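Local coordinates for putative outer membrane lipoprotein (Salmonella typhimurium LT2, PDB 2RD1) that is of unknown function but is probably an outer-membrane lipoprotein, here without its signal peptide, built on a small SH3-like beta domain, at residues A[27-31]-A[41-47]. Residues are numbered along the deposited sequence; the frame is centred on the assembly and turned at random.
Sequences TGMTS and EINSNDV
Backbone pairing between T30 and I42 sets the register: T30 N reaches I42 O at 2.7 Å, and I42 N returns a somewhat bent bond to T30 O. The strands run at 151°, so they are antiparallel with the usual twist, with M29–N43 and S31–E41 as the flanking non-hydrogen-bonded pairs. Just past the paired strands, S44 N gives a nearly straight bond (170°) to G28 O of 2.8 Å, arriving from above the carbonyl plane.

Polar side chains add a hydroxyl pair: with T30 OG1 anti to its own carbonyl carbon and beside the backbone N (chi1 -61°), the hydroxyl lies on the S44 side, 2.9 Å from S44 OG, though the position of S44 OG is less certain. L23 of strand 22-24 touches both residues.

Van der Waals packing falls mostly to selenomethionine M29, which crosses E41 at about a right angle. Bent at chi2 and chi3, its chain brings CE to 3.6 Å from E41 CG, while M29 CB lies 3.5 Å from the same E41 CG. On the T30 face, I42 CG2 rests 4.1 Å from T30 CB.

The arrangement is an antiparallel beta hairpin, 29-33 with 39-43, within a three-stranded sheet, consistent with the small SH3-like fold of the DUF903 family.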
ATOM      1  N   THR A  27      10.609  -2.185 -12.639  1.00 83.40           N
ATOM      2  CA  THR A  27       9.621  -1.340 -13.296  1.00 82.46           C
ATOM      3  C   THR A  27       9.373  -0.088 -12.466  1.00 81.43           C
ATOM      4  O   THR A  27       8.696   0.842 -12.911  1.00 80.81           O
ATOM      5  CB  THR A  27       8.276  -2.077 -13.487  1.00 73.90           C
ATOM      6  OG1 THR A  27       7.685  -2.333 -12.207  1.00 74.63           O
ATOM      7  CG2 THR A  27       8.489  -3.397 -14.209  1.00 73.46           C
ATOM      8  N   GLY A  28       9.934  -0.073 -11.259  1.00 79.72           N
ATOM      9  CA  GLY A  28       9.754   1.063 -10.374  1.00 77.64           C
ATOM     10  C   GLY A  28       8.289   1.217 -10.025  1.00 75.63           C
ATOM     11  O   GLY A  28       7.829   2.300  -9.663  1.00 75.40           O
HETATM   12  N   MSE A  29       7.554   0.117 -10.135  1.00 58.46           N
HETATM   13  CA  MSE A  29       6.129   0.107  -9.842  1.00 55.90           C
HETATM   14  C   MSE A  29       5.807  -0.761  -8.638  1.00 51.41           C
HETATM   15  O   MSE A  29       6.486  -1.751  -8.368  1.00 51.06           O
HETATM   16  CB  MSE A  29       5.343  -0.420 -11.046  1.00 85.96           C
HETATM   17  CG  MSE A  29       5.479   0.415 -12.303  1.00 91.15           C
HETATM   18 SE   MSE A  29       4.826   2.212 -12.055  1.00 99.73          SE
HETATM   19  CE  MSE A  29       2.945   1.912 -12.400  1.00 95.79           C
ATOM     20  N   THR A  30       4.770  -0.370  -7.912  1.00 45.00           N
ATOM     21  CA  THR A  30       4.316  -1.129  -6.760  1.00 39.53           C
ATOM     22  C   THR A  30       2.855  -1.421  -7.036  1.00 36.77           C
ATOM     23  O   THR A  30       2.037  -0.510  -7.123  1.00 36.13           O
ATOM     24  CB  THR A  30       4.428  -0.327  -5.442  1.00 40.45           C
ATOM     25  OG1 THR A  30       5.796   0.021  -5.200  1.00 40.29           O
ATOM     26  CG2 THR A  30       3.921  -1.158  -4.272  1.00 38.61           C
ATOM     27  N   SER A  31       2.526  -2.692  -7.197  1.00 35.71           N
ATOM     28  CA  SER A  31       1.151  -3.056  -7.466  1.00 33.65           C
ATOM     29  C   SER A  31       0.450  -3.420  -6.167  1.00 32.06           C
ATOM     30  O   SER A  31       1.055  -4.019  -5.274  1.00 29.70           O
ATOM     31  CB  SER A  31       1.105  -4.242  -8.419  1.00 47.35           C
ATOM     32  OG  SER A  31       1.642  -5.395  -7.793  1.00 50.44           O
ATOM     33  N   GLU A  41      -1.513  -0.048  -9.578  1.00 45.05           N
ATOM     34  CA  GLU A  41      -0.062   0.004  -9.570  1.00 45.88           C
ATOM     35  C   GLU A  41       0.289   1.471  -9.374  1.00 44.60           C
ATOM     36  O   GLU A  41      -0.446   2.349  -9.824  1.00 45.71           O
ATOM     37  CB  GLU A  41       0.511  -0.525 -10.893  1.00 87.21           C
ATOM     38  CG  GLU A  41       1.911  -1.135 -10.772  1.00 90.49           C
ATOM     39  CD  GLU A  41       2.363  -1.854 -12.042  1.00 94.92           C
ATOM     40  OE1 GLU A  41       2.467  -1.189 -13.094  1.00 97.04           O
ATOM     41  OE2 GLU A  41       2.616  -3.083 -11.989  1.00 95.23           O
ATOM     42  N   ILE A  42       1.391   1.735  -8.682  1.00 33.23           N
ATOM     43  CA  ILE A  42       1.820   3.104  -8.426  1.00 32.20           C
ATOM     44  C   ILE A  42       3.334   3.177  -8.421  1.00 31.09           C
ATOM     45  O   ILE A  42       4.008   2.214  -8.068  1.00 30.45           O
ATOM     46  CB  ILE A  42       1.293   3.615  -7.059  1.00 37.19           C
ATOM     47  CG1 ILE A  42       1.788   5.038  -6.799  1.00 36.94           C
ATOM     48  CG2 ILE A  42       1.763   2.697  -5.932  1.00 35.52           C
ATOM     49  CD1 ILE A  42       1.277   5.630  -5.499  1.00 37.47           C
ATOM     50  N   ASN A  43       3.870   4.317  -8.832  1.00 41.83           N
ATOM     51  CA  ASN A  43       5.314   4.496  -8.845  1.00 43.84           C
ATOM     52  C   ASN A  43       5.857   4.340  -7.423  1.00 44.11           C
ATOM     53  O   ASN A  43       5.401   5.003  -6.489  1.00 42.81           O
ATOM     54  CB  ASN A  43       5.667   5.871  -9.413  1.00 59.98           C
ATOM     55  CG  ASN A  43       7.117   6.241  -9.184  1.00 62.08           C
ATOM     56  OD1 ASN A  43       8.012   5.404  -9.302  1.00 63.57           O
ATOM     57  ND2 ASN A  43       7.359   7.507  -8.861  1.00 63.01           N
ATOM     58  N   SER A  44       6.824   3.443  -7.271  1.00 51.65           N
ATOM     59  CA  SER A  44       7.427   3.165  -5.975  1.00 51.52           C
ATOM     60  C   SER A  44       7.981   4.401  -5.280  1.00 51.62           C
ATOM     61  O   SER A  44       8.161   4.396  -4.063  1.00 53.31           O
ATOM     62  CB  SER A  44       8.538   2.125  -6.130  1.00 46.23           C
ATOM     63  OG  SER A  44       8.036   0.943  -6.728  1.00 45.83           O
ATOM     64  N   ASN A  45       8.255   5.455  -6.043  1.00 44.88           N
ATOM     65  CA  ASN A  45       8.789   6.685  -5.462  1.00 44.01           C
ATOM     66  C   ASN A  45       7.682   7.492  -4.791  1.00 42.22           C
ATOM     67  O   ASN A  45       7.942   8.307  -3.902  1.00 40.87           O
ATOM     68  CB  ASN A  45       9.465   7.541  -6.538  1.00 84.33           C
ATOM     69  CG  ASN A  45      10.682   6.866  -7.140  1.00 88.15           C
ATOM     70  OD1 ASN A  45      10.563   5.884  -7.878  1.00 90.30           O
ATOM     71  ND2 ASN A  45      11.864   7.385  -6.819  1.00 89.15           N
ATOM     72  N   ASP A  46       6.448   7.253  -5.221  1.00 33.54           N
ATOM     73  CA  ASP A  46       5.295   7.946  -4.672  1.00 31.43           C
ATOM     74  C   ASP A  46       4.775   7.331  -3.375  1.00 29.52           C
ATOM     75  O   ASP A  46       3.790   7.809  -2.808  1.00 28.54           O
ATOM     76  CB  ASP A  46       4.172   7.974  -5.704  1.00 53.52           C
ATOM     77  CG  ASP A  46       4.525   8.806  -6.921  1.00 56.79           C
ATOM     78  OD1 ASP A  46       4.747  10.025  -6.759  1.00 59.14           O
ATOM     79  OD2 ASP A  46       4.585   8.245  -8.036  1.00 57.52           O
ATOM     80  N   VAL A  47       5.434   6.275  -2.904  1.00 34.81           N
ATOM     81  CA  VAL A  47       5.022   5.614  -1.670  1.00 33.23           C
ATOM     82  C   VAL A  47       5.893   6.048  -0.489  1.00 32.34           C
ATOM     83  O   VAL A  47       7.092   5.759  -0.449  1.00 30.26           O
ATOM     84  CB  VAL A  47       5.103   4.077  -1.797  1.00 28.46           C
ATOM     85  CG1 VAL A  47       4.633   3.430  -0.507  1.00 26.85           C
ATOM     86  CG2 VAL A  47       4.262   3.597  -2.983  1.00 28.61           C
TER